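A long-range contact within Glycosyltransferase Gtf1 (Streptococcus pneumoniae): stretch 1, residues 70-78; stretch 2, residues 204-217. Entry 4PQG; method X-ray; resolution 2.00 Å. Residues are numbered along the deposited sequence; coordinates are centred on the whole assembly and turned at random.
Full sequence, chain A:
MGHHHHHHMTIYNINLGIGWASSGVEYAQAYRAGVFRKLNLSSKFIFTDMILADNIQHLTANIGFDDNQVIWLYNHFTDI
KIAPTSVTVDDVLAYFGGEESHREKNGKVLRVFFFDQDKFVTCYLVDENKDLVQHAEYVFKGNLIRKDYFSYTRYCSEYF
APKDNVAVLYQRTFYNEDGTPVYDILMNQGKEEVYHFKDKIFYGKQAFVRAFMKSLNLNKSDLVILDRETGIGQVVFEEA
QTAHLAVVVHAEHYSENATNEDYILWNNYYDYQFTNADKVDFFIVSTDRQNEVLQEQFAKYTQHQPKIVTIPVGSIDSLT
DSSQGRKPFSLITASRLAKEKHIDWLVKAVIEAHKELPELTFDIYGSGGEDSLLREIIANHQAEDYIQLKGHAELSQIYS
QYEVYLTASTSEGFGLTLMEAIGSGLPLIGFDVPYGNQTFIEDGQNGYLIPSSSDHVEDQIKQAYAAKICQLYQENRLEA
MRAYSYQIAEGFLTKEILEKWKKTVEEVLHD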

# COMPACT_ATOMS: atom_id res chain seq x y z
N VAL A 70 -8.37 -12.45 3.21
CA VAL A 70 -6.94 -12.27 3.47
C VAL A 70 -6.19 -13.59 3.60
O VAL A 70 -6.59 -14.46 4.38
CB VAL A 70 -6.71 -11.41 4.73
CG1 VAL A 70 -5.22 -11.35 5.09
CG2 VAL A 70 -7.27 -10.01 4.50
N ILE A 71 -5.12 -13.74 2.81
CA ILE A 71 -4.15 -14.84 3.00
C ILE A 71 -2.76 -14.26 3.31
O ILE A 71 -2.27 -13.38 2.59
CB ILE A 71 -4.05 -15.75 1.76
CG1 ILE A 71 -5.35 -16.57 1.61
CG2 ILE A 71 -2.87 -16.70 1.90
CD1 ILE A 71 -5.47 -17.38 0.34
N TRP A 72 -2.17 -14.72 4.40
CA TRP A 72 -0.79 -14.40 4.72
C TRP A 72 -0.00 -15.65 4.50
O TRP A 72 -0.35 -16.71 5.04
CB TRP A 72 -0.65 -13.89 6.16
CG TRP A 72 0.78 -13.56 6.57
CD1 TRP A 72 1.79 -13.01 5.78
CD2 TRP A 72 1.40 -13.78 7.88
NE1 TRP A 72 2.96 -12.87 6.49
CE2 TRP A 72 2.79 -13.31 7.76
CE3 TRP A 72 0.97 -14.30 9.09
CZ2 TRP A 72 3.68 -13.36 8.82
CZ3 TRP A 72 1.88 -14.34 10.15
CH2 TRP A 72 3.20 -13.90 10.01
N LEU A 73 1.01 -15.56 3.64
CA LEU A 73 1.82 -16.72 3.26
C LEU A 73 2.19 -17.65 4.45
O LEU A 73 2.00 -18.87 4.39
CB LEU A 73 3.09 -16.26 2.52
CG LEU A 73 4.23 -17.27 2.28
CD1 LEU A 73 3.81 -18.38 1.31
CD2 LEU A 73 5.49 -16.56 1.78
N TYR A 74 2.72 -17.06 5.52
CA TYR A 74 3.31 -17.86 6.62
C TYR A 74 2.24 -18.54 7.50
O TYR A 74 2.47 -19.59 8.08
CB TYR A 74 4.28 -17.00 7.44
CG TYR A 74 5.47 -16.55 6.60
CD1 TYR A 74 6.61 -17.35 6.51
CD2 TYR A 74 5.43 -15.34 5.88
CE1 TYR A 74 7.69 -16.96 5.74
CE2 TYR A 74 6.50 -14.93 5.11
CZ TYR A 74 7.63 -15.76 5.03
OH TYR A 74 8.69 -15.42 4.25
N ASN A 75 1.08 -17.92 7.58
CA ASN A 75 -0.08 -18.43 8.33
C ASN A 75 -0.85 -19.54 7.60
O ASN A 75 -1.51 -20.39 8.23
CB ASN A 75 -1.04 -17.23 8.59
CG ASN A 75 -2.38 -17.66 9.13
OD1 ASN A 75 -3.38 -17.64 8.41
ND2 ASN A 75 -2.41 -18.09 10.39
N HIS A 76 -0.74 -19.54 6.26
CA HIS A 76 -1.57 -20.35 5.37
C HIS A 76 -1.41 -21.83 5.57
O HIS A 76 -2.37 -22.58 5.43
CB HIS A 76 -1.27 -20.02 3.91
CG HIS A 76 -2.03 -20.86 2.91
ND1 HIS A 76 -3.35 -20.71 2.69
CD2 HIS A 76 -1.60 -21.89 2.06
CE1 HIS A 76 -3.75 -21.60 1.75
NE2 HIS A 76 -2.68 -22.31 1.37
N PHE A 77 -0.19 -22.24 5.92
CA PHE A 77 0.11 -23.63 6.18
C PHE A 77 -0.37 -24.11 7.55
O PHE A 77 -0.17 -25.26 7.90
CB PHE A 77 1.63 -23.87 6.06
CG PHE A 77 2.21 -23.50 4.72
CD1 PHE A 77 2.23 -24.43 3.69
CD2 PHE A 77 2.77 -22.24 4.51
CE1 PHE A 77 2.78 -24.11 2.45
CE2 PHE A 77 3.32 -21.92 3.27
CZ PHE A 77 3.33 -22.85 2.24
N THR A 78 -0.94 -23.22 8.35
CA THR A 78 -1.42 -23.59 9.66
C THR A 78 -2.95 -23.52 9.67
O THR A 78 -3.58 -23.08 8.70
CB THR A 78 -0.87 -22.68 10.80
OG1 THR A 78 -1.62 -21.47 10.87
CG2 THR A 78 0.65 -22.38 10.60
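Stretch 2, residues 204-217: GKQAFVRAFMKSLN

The contact between these two stretches is a small apolar and aromatic packing of one helix against the end of a strand and the turn that follows it, closed at two points by side-chain hydrogen bonds. It illustrates a general principle: residues at least 131 positions apart in sequence can be brought together almost wholly through side chains, with polar groups tying down the margins of a greasy centre.

In stretch 1 the chain runs extended through I71 and W72, then coils into a weakly bonded helical turn at about L73 to H76. Stretch 2 is helical from K205, with G204 at the N-cap position, to about S215. The helix starts near Y74, where K205 lies, and runs on to H76, which meets S215. The backbones keep their distance; the nearest CA atoms, those of L73 and F212, are 7.2 Å apart.

L73 is the knob of the packing, seated among K205, F208, V209 and F212, residues spaced i, i+3, i+4 and i+7 along the helix. Its CD1 lies 3.5 Å from CB of F212, its CG 3.8 Å from CE2 of F208, and its CD2 3.9 Å from CG2 of V209. F77 packs beside it: CE2 approaches CZ of F208 to 3.3 Å, the two ring planes near parallel but slid apart, while CZ reaches CB of F212 at 3.6 Å. F212 also meets I71, whose CG2 is 3.7 Å from CE1 at the phenylalanine's ring edge.

That same ring turns its edge to the face of H76, with planes at 75°. At the edge of the imidazole, NE2 donates to OG of S215 at 2.7 Å; OG in turn donates to the carbonyl O of F212 at 2.8 Å. Towards the helix start, NZ of K205 donates to OH of Y74 at 2.9 Å, while CE1 of Y74 rests 3.5 Å from CE2 of F208.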

# COMPACT_ATOMS: atom_id res chain seq x y z
N GLY A 204 15.00 -22.41 0.73
CA GLY A 204 14.86 -21.08 0.10
C GLY A 204 13.42 -20.64 -0.02
O GLY A 204 12.49 -21.46 -0.13
N LYS A 205 13.21 -19.33 -0.01
CA LYS A 205 11.83 -18.81 -0.03
C LYS A 205 11.08 -19.17 -1.33
O LYS A 205 9.86 -19.39 -1.31
CB LYS A 205 11.80 -17.30 0.21
CG LYS A 205 10.38 -16.76 0.41
CD LYS A 205 10.36 -15.39 1.03
CE LYS A 205 8.95 -14.85 0.99
NZ LYS A 205 8.79 -13.71 1.93
N GLN A 206 11.79 -19.23 -2.45
CA GLN A 206 11.16 -19.58 -3.71
C GLN A 206 10.45 -20.94 -3.66
O GLN A 206 9.32 -21.08 -4.12
CB GLN A 206 12.17 -19.57 -4.85
CG GLN A 206 12.57 -18.18 -5.32
CD GLN A 206 13.39 -18.26 -6.60
OE1 GLN A 206 12.87 -18.09 -7.70
NE2 GLN A 206 14.67 -18.55 -6.46
N ALA A 207 11.14 -21.93 -3.10
CA ALA A 207 10.58 -23.28 -2.97
C ALA A 207 9.38 -23.27 -2.04
O ALA A 207 8.39 -23.98 -2.27
CB ALA A 207 11.65 -24.24 -2.46
N PHE A 208 9.47 -22.44 -1.00
CA PHE A 208 8.42 -22.29 -0.02
C PHE A 208 7.18 -21.68 -0.67
O PHE A 208 6.05 -22.18 -0.50
CB PHE A 208 8.94 -21.41 1.13
CG PHE A 208 7.97 -21.21 2.25
CD1 PHE A 208 7.46 -22.28 2.97
CD2 PHE A 208 7.61 -19.92 2.64
CE1 PHE A 208 6.60 -22.08 4.04
CE2 PHE A 208 6.76 -19.71 3.71
CZ PHE A 208 6.25 -20.79 4.41
N VAL A 209 7.38 -20.61 -1.43
CA VAL A 209 6.29 -19.96 -2.17
C VAL A 209 5.71 -20.92 -3.22
O VAL A 209 4.50 -20.92 -3.44
CB VAL A 209 6.74 -18.62 -2.80
CG1 VAL A 209 5.69 -18.06 -3.75
CG2 VAL A 209 7.03 -17.62 -1.68
N ARG A 210 6.55 -21.73 -3.85
CA ARG A 210 6.05 -22.76 -4.78
C ARG A 210 5.06 -23.70 -4.09
O ARG A 210 3.97 -23.95 -4.60
CB ARG A 210 7.20 -23.55 -5.42
CG ARG A 210 6.75 -24.30 -6.66
CD ARG A 210 7.84 -25.18 -7.22
NE ARG A 210 8.89 -24.40 -7.87
CZ ARG A 210 8.75 -23.77 -9.04
NH1 ARG A 210 7.60 -23.79 -9.71
NH2 ARG A 210 9.78 -23.09 -9.54
N ALA A 211 5.45 -24.21 -2.91
CA ALA A 211 4.62 -25.10 -2.11
C ALA A 211 3.31 -24.42 -1.75
O ALA A 211 2.24 -25.05 -1.77
CB ALA A 211 5.36 -25.52 -0.84
N PHE A 212 3.41 -23.15 -1.38
CA PHE A 212 2.22 -22.34 -1.15
C PHE A 212 1.31 -22.32 -2.39
O PHE A 212 0.11 -22.63 -2.31
CB PHE A 212 2.60 -20.92 -0.76
CG PHE A 212 1.43 -19.98 -0.81
CD1 PHE A 212 0.49 -19.97 0.21
CD2 PHE A 212 1.24 -19.14 -1.90
CE1 PHE A 212 -0.62 -19.13 0.16
CE2 PHE A 212 0.14 -18.29 -1.97
CZ PHE A 212 -0.80 -18.29 -0.93
N MET A 213 1.88 -21.96 -3.53
CA MET A 213 1.12 -21.90 -4.78
C MET A 213 0.41 -23.23 -5.10
O MET A 213 -0.77 -23.23 -5.43
CB MET A 213 1.99 -21.46 -5.95
CG MET A 213 2.47 -20.01 -5.87
SD MET A 213 1.17 -18.75 -5.95
CE MET A 213 0.68 -18.88 -7.67
N LYS A 214 1.14 -24.33 -4.96
CA LYS A 214 0.59 -25.67 -5.24
C LYS A 214 -0.54 -25.99 -4.27
O LYS A 214 -1.55 -26.57 -4.67
CB LYS A 214 1.68 -26.74 -5.18
CG LYS A 214 2.68 -26.61 -6.32
CD LYS A 214 3.63 -27.79 -6.39
CE LYS A 214 4.53 -27.66 -7.60
NZ LYS A 214 3.83 -28.01 -8.87
N SER A 215 -0.38 -25.56 -3.02
CA SER A 215 -1.42 -25.72 -1.99
C SER A 215 -2.74 -25.00 -2.30
O SER A 215 -3.74 -25.27 -1.64
CB SER A 215 -0.90 -25.32 -0.58
OG SER A 215 -1.24 -23.97 -0.24
N LEU A 216 -2.73 -24.08 -3.26
CA LEU A 216 -3.98 -23.41 -3.68
C LEU A 216 -4.86 -24.31 -4.55
O LEU A 216 -6.06 -24.06 -4.67
CB LEU A 216 -3.72 -22.09 -4.42
CG LEU A 216 -2.91 -21.05 -3.64
CD1 LEU A 216 -2.53 -19.87 -4.53
CD2 LEU A 216 -3.67 -20.59 -2.40
N ASN A 217 -4.25 -25.32 -5.16
CA ASN A 217 -4.95 -26.25 -6.03
C ASN A 217 -5.68 -25.46 -7.12
O ASN A 217 -6.90 -25.55 -7.27
CB ASN A 217 -5.91 -27.15 -5.22
CG ASN A 217 -5.16 -28.20 -4.40
OD1 ASN A 217 -4.13 -28.70 -4.83
ND2 ASN A 217 -5.69 -28.52 -3.23